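Local coordinates for mandelate racemase / muconate lactonizing enzyme (Burkholderia pseudomallei, PDB 2POD), which is of unknown function but belongs to the enolase superfamily, binds a metal ion in its barrel and may act as a lyase, at residues B[43-48]-B[395-400]; B[179-184]-B[222-227]. All coordinates share one frame; numbering follows the deposited sequence.

Contact 1 (B[43-48]-B[395-400])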
loop_
_atom_site.group_PDB
_atom_site.type_symbol
_atom_site.label_atom_id
_atom_site.label_comp_id
_atom_site.label_asym_id
_atom_site.label_seq_id
_atom_site.Cartn_x
_atom_site.Cartn_y
_atom_site.Cartn_z
ATOM N N ALA B 43 38.329 13.866 -7.716
ATOM C CA ALA B 43 38.484 12.444 -8.017
ATOM C C ALA B 43 39.943 11.977 -7.979
ATOM O O ALA B 43 40.239 10.921 -7.406
ATOM C CB ALA B 43 37.826 12.097 -9.350
ATOM N N GLU B 44 40.848 12.770 -8.559
ATOM C CA GLU B 44 42.289 12.492 -8.500
ATOM C C GLU B 44 42.805 12.477 -7.061
ATOM O O GLU B 44 43.528 11.562 -6.660
ATOM C CB GLU B 44 43.086 13.498 -9.351
ATOM C CG GLU B 44 44.598 13.464 -9.125
ATOM C CD GLU B 44 45.356 14.470 -9.968
ATOM O OE1 GLU B 44 45.954 14.059 -10.991
ATOM O OE2 GLU B 44 45.362 15.665 -9.601
ATOM N N ALA B 45 42.415 13.484 -6.286
ATOM C CA ALA B 45 42.864 13.599 -4.907
ATOM C C ALA B 45 42.397 12.424 -4.058
ATOM O O ALA B 45 43.149 11.942 -3.212
ATOM C CB ALA B 45 42.420 14.915 -4.303
ATOM N N TYR B 46 41.168 11.961 -4.309
ATOM C CA TYR B 46 40.624 10.757 -3.674
ATOM C C TYR B 46 41.431 9.495 -4.011
ATOM O O TYR B 46 41.729 8.692 -3.121
ATOM C CB TYR B 46 39.145 10.549 -4.053
ATOM C CG TYR B 46 38.679 9.123 -3.836
ATOM C CD1 TYR B 46 38.541 8.238 -4.912
ATOM C CD2 TYR B 46 38.426 8.643 -2.546
ATOM C CE1 TYR B 46 38.150 6.929 -4.707
ATOM C CE2 TYR B 46 38.029 7.336 -2.338
ATOM C CZ TYR B 46 37.889 6.488 -3.417
ATOM O OH TYR B 46 37.501 5.190 -3.202
ATOM N N ILE B 47 41.745 9.309 -5.293
ATOM C CA ILE B 47 42.520 8.147 -5.740
ATOM C C ILE B 47 43.850 8.024 -4.994
ATOM O O ILE B 47 44.152 6.966 -4.447
ATOM C CB ILE B 47 42.720 8.130 -7.261
ATOM C CG1 ILE B 47 41.403 7.761 -7.953
ATOM C CG2 ILE B 47 43.843 7.145 -7.670
ATOM C CD1 ILE B 47 41.427 7.943 -9.471
ATOM N N HIS B 48 44.596 9.123 -4.921
ATOM C CA HIS B 48 45.907 9.129 -4.284
ATOM C C HIS B 48 45.835 9.141 -2.752
ATOM O O HIS B 48 46.743 8.634 -2.084
ATOM C CB HIS B 48 46.777 10.278 -4.826
ATOM C CG HIS B 48 47.028 10.197 -6.301
ATOM N ND1 HIS B 48 47.801 9.208 -6.871
ATOM C CD2 HIS B 48 46.605 10.977 -7.326
ATOM C CE1 HIS B 48 47.843 9.381 -8.180
ATOM N NE2 HIS B 48 47.126 10.447 -8.483
ATOM N N ALA B 395 48.936 17.494 -16.328
ATOM C CA ALA B 395 49.372 17.403 -14.943
ATOM C C ALA B 395 49.290 15.952 -14.468
ATOM O O ALA B 395 48.201 15.380 -14.366
ATOM C CB ALA B 395 48.539 18.320 -14.060
ATOM N N VAL B 396 50.446 15.358 -14.200
ATOM C CA VAL B 396 50.508 13.970 -13.761
ATOM C C VAL B 396 50.691 13.853 -12.254
ATOM O O VAL B 396 51.259 14.737 -11.614
ATOM C CB VAL B 396 51.602 13.148 -14.501
ATOM C CG1 VAL B 396 51.275 13.028 -15.975
ATOM C CG2 VAL B 396 52.997 13.752 -14.292
ATOM N N ARG B 397 50.186 12.760 -11.698
ATOM C CA ARG B 397 50.457 12.391 -10.318
ATOM C C ARG B 397 50.569 10.870 -10.244
ATOM O O ARG B 397 49.939 10.155 -11.023
ATOM C CB ARG B 397 49.356 12.931 -9.393
ATOM C CG ARG B 397 49.693 12.900 -7.900
ATOM C CD ARG B 397 49.593 14.280 -7.258
ATOM N NE ARG B 397 48.252 14.578 -6.756
ATOM C CZ ARG B 397 47.795 14.239 -5.551
ATOM N NH1 ARG B 397 46.560 14.570 -5.203
ATOM N NH2 ARG B 397 48.557 13.569 -4.695
ATOM N N ASN B 398 51.394 10.392 -9.318
ATOM C CA ASN B 398 51.841 9.006 -9.290
ATOM C C ASN B 398 51.807 8.476 -7.861
ATOM O O ASN B 398 52.115 9.196 -6.912
ATOM C CB ASN B 398 53.267 8.911 -9.852
ATOM C CG ASN B 398 53.711 7.478 -10.112
ATOM O OD1 ASN B 398 54.062 6.741 -9.186
ATOM N ND2 ASN B 398 53.714 7.084 -11.380
ATOM N N THR B 399 51.434 7.212 -7.720
ATOM C CA THR B 399 51.554 6.500 -6.455
ATOM C C THR B 399 51.986 5.061 -6.733
ATOM O O THR B 399 51.556 4.466 -7.722
ATOM C CB THR B 399 50.219 6.542 -5.673
ATOM O OG1 THR B 399 50.278 5.668 -4.536
ATOM C CG2 THR B 399 49.059 6.144 -6.576
ATOM N N SER B 400 52.851 4.517 -5.876
ATOM C CA SER B 400 53.495 3.222 -6.139
ATOM C C SER B 400 53.877 2.425 -4.883
ATOM O O SER B 400 53.550 2.823 -3.758
ATOM C CB SER B 400 54.703 3.382 -7.079
ATOM O OG SER B 400 55.481 4.521 -6.752
HETATM O O HOH W 1 47.630 15.923 -11.780
#
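Arg397 folds its side chain across the imidazole of His48, the two running past each other in opposite directions. CG of Arg397 makes the CH-pi contact, 3.8 Å from the centroid of the His48 ring and displaced toward its rim, while CB of Arg397 lies 3.5 Å from NE2 of His48. Bends at chi2 (123°) and chi3 (89°) bring CD and NE round toward helix 40-55. The guanidinium presents a face to CD2 of His48, its plane 36° from that of the ring, and NH1 of Arg397 comes 3.8 Å from CA of Ala45. Farther down strand 394-400, CG2 of Thr399 meets the ring at its edge, 3.3 Å from ND1 of His48, a nitrogen buried here without a polar partner. NE2 of His48 bonds instead to Thr10 on strand 5-13, which also holds OE1 of Glu44; OE2 of Glu44 forms a salt bridge with Arg12 and stays 4.2 Å from NE of Arg397. A water donates to OE1 of Glu44 (2.6 Å) and, weakly, to O of Ala395. Helix 40-55 thus packs on 394-400, one of the chain's two outermost strands in the four-stranded antiparallel sheet, as in the enolase-superfamily alpha+beta capping domain.

Contact 2 (B[179-184]-B[222-227]); sequences PFDPYA and HSLWNL
Trp225 reaches across to 179-184 with the far end of its indole. Its CB points neither toward that segment nor away; chi1 (-65°) sets CG anti to the carbonyl carbon, and from there the indole comes nearer. In the five-membered ring, NE1 of Trp225 passes 3.8 Å from CB of Phe180 and donates a weak hydrogen bond to a water, which also lies 2.8 Å from OD1 of Asp181. CZ2 of Trp225, at the ring edge, lies 3.3 Å from O of Phe180, and CH2 of Trp225 3.6 Å from C of Tyr183. One face of the six-membered ring receives CA of Ala184 in a CH-pi contact. Both segments follow strands of the enolase-superfamily TIM-type barrel, 174-177 and 216-220, so the packing joins neighbouring loops at the C-terminal ends of parallel strands. There the sodium ion bound by Glu220, Glu246 and Glu272 sits about 5 Å from the side chain of His222. ND1 of His222 donates to the syn lone pair of Asp181 OD2 at 2.7 Å, a bent bond (144° at the hydrogen) with OD2 tilted 23° from the ring plane. CD1 of Leu224 packs 3.6 Å from CG of Asp181.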
loop_
_atom_site.group_PDB
_atom_site.type_symbol
_atom_site.label_atom_id
_atom_site.label_comp_id
_atom_site.label_asym_id
_atom_site.label_seq_id
_atom_site.Cartn_x
_atom_site.Cartn_y
_atom_site.Cartn_z
ATOM N N PRO B 179 16.245 22.193 -25.064
ATOM C CA PRO B 179 15.870 23.605 -25.225
ATOM C C PRO B 179 15.154 24.290 -24.037
ATOM O O PRO B 179 14.907 25.496 -24.099
ATOM C CB PRO B 179 14.952 23.578 -26.446
ATOM C CG PRO B 179 14.332 22.235 -26.413
ATOM C CD PRO B 179 15.339 21.302 -25.818
ATOM N N PHE B 180 14.825 23.544 -22.981
ATOM C CA PHE B 180 14.126 24.109 -21.817
ATOM C C PHE B 180 15.099 24.639 -20.765
ATOM O O PHE B 180 14.704 25.365 -19.856
ATOM C CB PHE B 180 13.170 23.085 -21.189
ATOM C CG PHE B 180 12.117 22.571 -22.138
ATOM C CD1 PHE B 180 12.334 21.413 -22.873
ATOM C CD2 PHE B 180 10.919 23.250 -22.296
ATOM C CE1 PHE B 180 11.376 20.937 -23.745
ATOM C CE2 PHE B 180 9.954 22.791 -23.177
ATOM C CZ PHE B 180 10.179 21.630 -23.900
ATOM N N ASP B 181 16.372 24.281 -20.921
ATOM C CA ASP B 181 17.467 24.722 -20.048
ATOM C C ASP B 181 17.587 26.209 -19.652
ATOM O O ASP B 181 17.781 26.492 -18.464
ATOM C CB ASP B 181 18.809 24.189 -20.558
ATOM C CG ASP B 181 18.964 22.697 -20.344
ATOM O OD1 ASP B 181 17.947 21.966 -20.381
ATOM O OD2 ASP B 181 20.116 22.257 -20.132
ATOM N N PRO B 182 17.477 27.162 -20.620
ATOM C CA PRO B 182 17.738 28.548 -20.202
ATOM C C PRO B 182 16.616 29.179 -19.374
ATOM O O PRO B 182 16.829 30.215 -18.734
ATOM C CB PRO B 182 17.892 29.304 -21.534
ATOM C CG PRO B 182 17.900 28.262 -22.609
ATOM C CD PRO B 182 17.151 27.104 -22.058
ATOM N N TYR B 183 15.439 28.557 -19.386
ATOM C CA TYR B 183 14.284 29.088 -18.668
ATOM C C TYR B 183 14.237 28.674 -17.196
ATOM O O TYR B 183 13.513 29.274 -16.403
ATOM C CB TYR B 183 12.990 28.770 -19.421
ATOM C CG TYR B 183 13.047 29.241 -20.860
ATOM C CD1 TYR B 183 13.171 28.333 -21.907
ATOM C CD2 TYR B 183 13.021 30.604 -21.168
ATOM C CE1 TYR B 183 13.248 28.765 -23.229
ATOM C CE2 TYR B 183 13.102 31.048 -22.481
ATOM C CZ TYR B 183 13.213 30.123 -23.508
ATOM O OH TYR B 183 13.287 30.559 -24.814
ATOM N N ALA B 184 15.046 27.681 -16.838
ATOM C CA ALA B 184 15.145 27.186 -15.465
ATOM C C ALA B 184 15.756 28.178 -14.475
ATOM O O ALA B 184 15.250 28.329 -13.360
ATOM C CB ALA B 184 15.906 25.879 -15.435
ATOM N N HIS B 222 18.243 17.995 -17.747
ATOM C CA HIS B 222 19.382 18.258 -16.847
ATOM C C HIS B 222 19.075 18.402 -15.362
ATOM O O HIS B 222 19.834 19.062 -14.646
ATOM C CB HIS B 222 20.241 19.429 -17.345
ATOM C CG HIS B 222 21.120 19.085 -18.506
ATOM N ND1 HIS B 222 21.015 19.713 -19.728
ATOM C CD2 HIS B 222 22.127 18.187 -18.630
ATOM C CE1 HIS B 222 21.923 19.222 -20.553
ATOM N NE2 HIS B 222 22.603 18.286 -19.915
ATOM N N SER B 223 17.980 17.783 -14.907
ATOM C CA SER B 223 17.525 17.838 -13.497
ATOM C C SER B 223 17.146 19.244 -13.008
ATOM O O SER B 223 17.229 19.538 -11.817
ATOM C CB SER B 223 18.548 17.188 -12.542
ATOM O OG SER B 223 18.910 15.884 -12.960
ATOM N N LEU B 224 16.727 20.106 -13.929
ATOM C CA LEU B 224 16.658 21.549 -13.670
ATOM C C LEU B 224 15.288 21.982 -13.149
ATOM O O LEU B 224 15.133 23.075 -12.613
ATOM C CB LEU B 224 17.026 22.348 -14.929
ATOM C CG LEU B 224 18.496 22.382 -15.366
ATOM C CD1 LEU B 224 18.645 23.051 -16.728
ATOM C CD2 LEU B 224 19.370 23.079 -14.327
ATOM N N TRP B 225 14.298 21.112 -13.298
ATOM C CA TRP B 225 12.922 21.488 -13.035
ATOM C C TRP B 225 12.370 20.828 -11.785
ATOM O O TRP B 225 12.689 19.685 -11.480
ATOM C CB TRP B 225 12.063 21.178 -14.254
ATOM C CG TRP B 225 12.446 22.026 -15.439
ATOM C CD1 TRP B 225 13.195 21.647 -16.518
ATOM C CD2 TRP B 225 12.117 23.406 -15.642
ATOM N NE1 TRP B 225 13.334 22.700 -17.387
ATOM C CE2 TRP B 225 12.686 23.793 -16.873
ATOM C CE3 TRP B 225 11.384 24.351 -14.906
ATOM C CZ2 TRP B 225 12.551 25.091 -17.389
ATOM C CZ3 TRP B 225 11.252 25.639 -15.413
ATOM C CH2 TRP B 225 11.831 25.997 -16.648
ATOM N N ASN B 226 11.549 21.566 -11.053
ATOM C CA ASN B 226 10.772 20.982 -9.978
ATOM C C ASN B 226 9.395 20.604 -10.482
ATOM O O ASN B 226 9.136 20.721 -11.683
ATOM C CB ASN B 226 10.719 21.923 -8.779
ATOM C CG ASN B 226 12.030 21.971 -8.039
ATOM O OD1 ASN B 226 12.304 21.136 -7.168
ATOM N ND2 ASN B 226 12.862 22.946 -8.387
ATOM N N LEU B 227 8.523 20.139 -9.588
ATOM C CA LEU B 227 7.383 19.340 -10.016
ATOM C C LEU B 227 6.315 20.019 -10.892
ATOM O O LEU B 227 6.082 19.541 -12.002
ATOM C CB LEU B 227 6.791 18.502 -8.881
ATOM C CG LEU B 227 5.735 17.481 -9.300
ATOM C CD1 LEU B 227 6.347 16.213 -9.885
ATOM C CD2 LEU B 227 4.847 17.164 -8.121
HETATM O O HOH W 2 15.656 21.732 -18.729
#

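Overall arrangement
From the N terminus the chain lays down the three strands 5-13, 19-26 and 31-37 and enters helix 40-55, where the first half of contact 1 lies. After further helices, among them 81-101, it builds the barrel, and contact 2 closes a short loop there, spanning helices 194-200 and 202-210 and strand 216-220 between 179-184 and 222-227. After the rest of the barrel, strand 394-400 returns to the first sheet and completes contact 1, so the long loop encloses the short one without crossing it. Contact 1 ties the chain's C-terminal strand to the N-terminal domain; contact 2 stays within the barrel domain. Their centres are 35 Å apart and they do not touch.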